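Local atomic coordinates of BPH (Thiobacillus denitrificans, PDB entry 5OVS), a protein that probably acts as a threonine peptidase related to proteasome beta subunits, assembling into a tetradecameric double ring that encloses an inner cavity. Residues T2-A15 and Y152-G166. Sequence-based numbering, arbitrary orientation.
Sequences TVTIVRKDGRIAIA and YRAPSLDAEAVARLG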
# COMPACT_ATOMS: atom_id res chain seq x y z
N THR K 2 29.74 16.84 12.13
CA THR K 2 29.54 17.74 13.26
C THR K 2 30.21 19.07 12.97
O THR K 2 31.38 19.12 12.61
CB THR K 2 30.14 17.18 14.54
OG1 THR K 2 29.55 15.90 14.82
CG2 THR K 2 29.86 18.12 15.71
N VAL K 3 29.44 20.14 13.14
CA VAL K 3 29.95 21.50 13.07
C VAL K 3 29.59 22.20 14.39
O VAL K 3 28.51 21.98 14.93
CB VAL K 3 29.37 22.30 11.89
CG1 VAL K 3 29.94 21.79 10.57
CG2 VAL K 3 27.85 22.25 11.86
N THR K 4 30.51 23.00 14.91
CA THR K 4 30.26 23.70 16.15
C THR K 4 30.61 25.19 16.03
O THR K 4 31.43 25.62 15.19
CB THR K 4 31.06 23.09 17.32
OG1 THR K 4 32.46 23.15 17.02
CG2 THR K 4 30.65 21.62 17.56
N ILE K 5 29.99 25.97 16.90
CA ILE K 5 30.22 27.38 16.90
C ILE K 5 30.13 27.89 18.34
O ILE K 5 29.26 27.47 19.09
CB ILE K 5 29.25 28.09 15.95
CG1 ILE K 5 29.79 29.47 15.58
CG2 ILE K 5 27.85 28.14 16.55
CD1 ILE K 5 29.15 30.06 14.36
N VAL K 6 31.06 28.75 18.71
CA VAL K 6 31.23 29.16 20.10
C VAL K 6 31.64 30.63 20.18
O VAL K 6 32.45 31.14 19.38
CB VAL K 6 32.26 28.30 20.82
CG1 VAL K 6 32.39 28.74 22.28
CG2 VAL K 6 31.90 26.82 20.74
N ARG K 7 31.09 31.28 21.19
CA ARG K 7 31.28 32.67 21.49
C ARG K 7 31.68 32.73 22.96
O ARG K 7 30.89 32.37 23.83
CB ARG K 7 29.93 33.34 21.25
CG ARG K 7 29.92 34.84 21.33
CD ARG K 7 28.54 35.35 21.73
NE ARG K 7 28.67 36.71 22.24
CZ ARG K 7 28.27 37.81 21.62
NH1 ARG K 7 27.65 37.75 20.44
NH2 ARG K 7 28.46 38.99 22.20
N LYS K 8 32.90 33.14 23.27
CA LYS K 8 33.32 33.18 24.67
C LYS K 8 34.50 34.10 24.87
O LYS K 8 35.46 34.04 24.11
CB LYS K 8 33.68 31.78 25.17
CG LYS K 8 34.25 31.78 26.58
CD LYS K 8 34.62 30.38 27.05
CE LYS K 8 35.29 30.45 28.42
NZ LYS K 8 35.54 29.11 29.03
N ASP K 9 34.41 34.93 25.91
CA ASP K 9 35.48 35.86 26.30
C ASP K 9 35.98 36.79 25.17
O ASP K 9 37.19 36.94 24.98
CB ASP K 9 36.67 35.10 26.90
CG ASP K 9 36.32 34.39 28.19
OD1 ASP K 9 35.45 34.86 28.94
OD2 ASP K 9 36.96 33.36 28.47
N GLY K 10 35.05 37.41 24.45
CA GLY K 10 35.39 38.36 23.38
C GLY K 10 35.96 37.72 22.12
O GLY K 10 36.49 38.42 21.25
N ARG K 11 35.82 36.40 22.02
CA ARG K 11 36.41 35.60 20.96
C ARG K 11 35.31 34.73 20.35
O ARG K 11 34.43 34.28 21.06
CB ARG K 11 37.47 34.68 21.56
CG ARG K 11 38.84 35.30 21.74
CD ARG K 11 39.68 34.98 20.52
NE ARG K 11 41.11 35.20 20.69
CZ ARG K 11 42.02 34.24 20.86
NH1 ARG K 11 41.69 32.94 20.90
NH2 ARG K 11 43.30 34.58 21.00
N ILE K 12 35.39 34.48 19.04
CA ILE K 12 34.42 33.65 18.36
C ILE K 12 35.17 32.52 17.67
O ILE K 12 36.18 32.76 17.03
CB ILE K 12 33.59 34.47 17.35
CG1 ILE K 12 32.51 35.26 18.09
CG2 ILE K 12 32.96 33.58 16.29
CD1 ILE K 12 31.84 36.34 17.26
N ALA K 13 34.68 31.29 17.83
CA ALA K 13 35.29 30.14 17.19
C ALA K 13 34.28 29.28 16.47
O ALA K 13 33.08 29.34 16.75
CB ALA K 13 36.07 29.31 18.18
N ILE K 14 34.77 28.50 15.53
CA ILE K 14 33.94 27.63 14.71
C ILE K 14 34.77 26.41 14.34
O ILE K 14 35.96 26.52 14.05
CB ILE K 14 33.39 28.38 13.47
CG1 ILE K 14 32.38 27.52 12.72
CG2 ILE K 14 34.51 28.85 12.54
CD1 ILE K 14 31.61 28.26 11.65
N ALA K 15 34.15 25.22 14.42
CA ALA K 15 34.88 23.98 14.12
C ALA K 15 34.05 22.98 13.33
O ALA K 15 32.85 23.14 13.17
CB ALA K 15 35.39 23.36 15.41
N TYR K 152 31.92 24.62 28.63
CA TYR K 152 31.80 26.02 28.24
C TYR K 152 32.37 26.96 29.30
O TYR K 152 33.05 27.94 28.99
CB TYR K 152 30.34 26.39 27.96
CG TYR K 152 30.18 27.79 27.45
CD1 TYR K 152 30.77 28.19 26.25
CD2 TYR K 152 29.43 28.72 28.14
CE1 TYR K 152 30.62 29.48 25.77
CE2 TYR K 152 29.28 30.01 27.69
CZ TYR K 152 29.87 30.39 26.50
OH TYR K 152 29.69 31.68 26.06
N ARG K 153 32.10 26.64 30.56
CA ARG K 153 32.53 27.48 31.65
C ARG K 153 33.80 27.00 32.32
O ARG K 153 34.15 27.50 33.37
CB ARG K 153 31.39 27.63 32.65
CG ARG K 153 30.13 28.17 32.00
CD ARG K 153 29.00 28.43 32.98
NE ARG K 153 28.16 29.55 32.52
CZ ARG K 153 27.19 29.48 31.61
NH1 ARG K 153 26.88 28.32 31.02
NH2 ARG K 153 26.51 30.58 31.29
N ALA K 154 34.51 26.04 31.73
CA ALA K 154 35.82 25.67 32.25
C ALA K 154 36.78 26.81 31.94
O ALA K 154 36.92 27.20 30.79
CB ALA K 154 36.32 24.39 31.62
N PRO K 155 37.44 27.36 32.97
CA PRO K 155 38.22 28.58 32.75
C PRO K 155 39.47 28.41 31.90
O PRO K 155 39.93 29.37 31.27
CB PRO K 155 38.59 29.04 34.17
CG PRO K 155 38.35 27.87 35.07
CD PRO K 155 37.34 26.99 34.39
N SER K 156 40.03 27.21 31.86
CA SER K 156 41.21 26.96 31.04
C SER K 156 40.93 26.87 29.52
O SER K 156 41.88 26.82 28.73
CB SER K 156 41.86 25.66 31.51
OG SER K 156 40.94 24.60 31.40
N LEU K 157 39.67 26.85 29.10
CA LEU K 157 39.32 26.62 27.69
C LEU K 157 38.77 27.87 27.02
O LEU K 157 37.78 28.43 27.49
CB LEU K 157 38.31 25.48 27.56
CG LEU K 157 38.75 24.12 28.13
CD1 LEU K 157 37.62 23.11 28.16
CD2 LEU K 157 39.94 23.57 27.36
N ASP K 158 39.39 28.31 25.93
CA ASP K 158 38.86 29.43 25.18
C ASP K 158 37.75 28.94 24.23
O ASP K 158 37.40 27.75 24.24
CB ASP K 158 39.99 30.19 24.44
CG ASP K 158 40.60 29.39 23.28
OD1 ASP K 158 40.59 28.14 23.34
OD2 ASP K 158 41.10 30.04 22.33
N ALA K 159 37.17 29.83 23.43
CA ALA K 159 36.09 29.45 22.52
C ALA K 159 36.52 28.37 21.53
O ALA K 159 35.75 27.46 21.24
CB ALA K 159 35.57 30.66 21.76
N GLU K 160 37.74 28.46 21.02
CA GLU K 160 38.22 27.47 20.06
C GLU K 160 38.34 26.08 20.68
O GLU K 160 37.94 25.09 20.09
CB GLU K 160 39.53 27.92 19.44
CG GLU K 160 40.03 26.98 18.36
CD GLU K 160 41.13 27.58 17.51
OE1 GLU K 160 41.89 28.43 18.02
OE2 GLU K 160 41.24 27.19 16.34
N ALA K 161 38.89 26.00 21.87
CA ALA K 161 39.05 24.72 22.56
C ALA K 161 37.70 24.10 22.86
O ALA K 161 37.55 22.88 22.81
CB ALA K 161 39.84 24.91 23.84
N VAL K 162 36.71 24.93 23.16
CA VAL K 162 35.37 24.43 23.42
C VAL K 162 34.68 23.95 22.14
O VAL K 162 34.02 22.88 22.13
CB VAL K 162 34.50 25.47 24.15
CG1 VAL K 162 33.08 24.96 24.32
CG2 VAL K 162 35.12 25.79 25.50
N ALA K 163 34.84 24.72 21.06
CA ALA K 163 34.28 24.36 19.75
C ALA K 163 34.88 23.06 19.26
O ALA K 163 34.17 22.19 18.79
CB ALA K 163 34.55 25.47 18.74
N ARG K 164 36.21 22.94 19.38
CA ARG K 164 36.91 21.73 18.97
C ARG K 164 36.47 20.55 19.81
O ARG K 164 36.23 19.47 19.29
CB ARG K 164 38.42 21.90 19.09
CG ARG K 164 39.01 22.87 18.07
CD ARG K 164 40.47 23.11 18.38
NE ARG K 164 41.25 21.89 18.19
CZ ARG K 164 41.61 21.40 17.00
NH1 ARG K 164 41.27 22.00 15.87
NH2 ARG K 164 42.30 20.27 16.95
N LEU K 165 36.39 20.75 21.12
CA LEU K 165 36.00 19.66 21.99
C LEU K 165 34.63 19.11 21.58
O LEU K 165 34.40 17.92 21.66
CB LEU K 165 36.02 20.10 23.46
CG LEU K 165 35.80 18.95 24.47
CD1 LEU K 165 36.96 17.96 24.42
CD2 LEU K 165 35.63 19.48 25.88
N GLY K 166 33.74 19.99 21.13
CA GLY K 166 32.42 19.58 20.69
C GLY K 166 32.48 18.59 19.55
O GLY K 166 31.74 17.62 19.50
O HOH W 1 37.70 32.65 23.91
O HOH W 2 42.21 29.70 20.18
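Val6 wedges between Ala159 and Ala163, one turn apart on helix 159-166, with CG2 set 3.6 Å from Ala163 CB while CG1, anti to the backbone N (chi1 -179°), lies against Ala159 CB and the edge of the Tyr152 ring. Small residues on both surfaces permit this closeness: Ala13 CB comes within 3.4 Å of Glu160 CA, and the axes of helix 159-166 and strand 11-15 come within 7.0 Å of each other. One polar bond lies within this tight part, from Thr4 OG1 to Ala163 O (2.6 Å), reaching the carbonyl from above its plane. The arrangement is one layer boundary of the alpha-beta-beta-alpha sandwich of the proteasome-type Ntn-hydrolase fold; on the other face of the hairpin, Ile5 and Ile12 pack against the second sheet.

Towards the hairpin turn, polar groups take over. Tyr152 OH donates almost in line with the carbonyl to Arg7 O (2.6 Å), while extended Lys8 carries NZ into the loop before the helix, bonding Tyr152 O and Leu157 O, each at 2.8 Å. An alanine in place of Lys8 would probably leave these two carbonyls without their shared donor and the loop less firmly tied to the hairpin. The Arg11 side is looser: NH1 meets Asp158 OD2 at 3.3 Å, with guanidinium and carboxylate planes 69° apart. There Arg11 NE pairs with Glu187, and Asp158 OD1 caps the helix through Ala161 N.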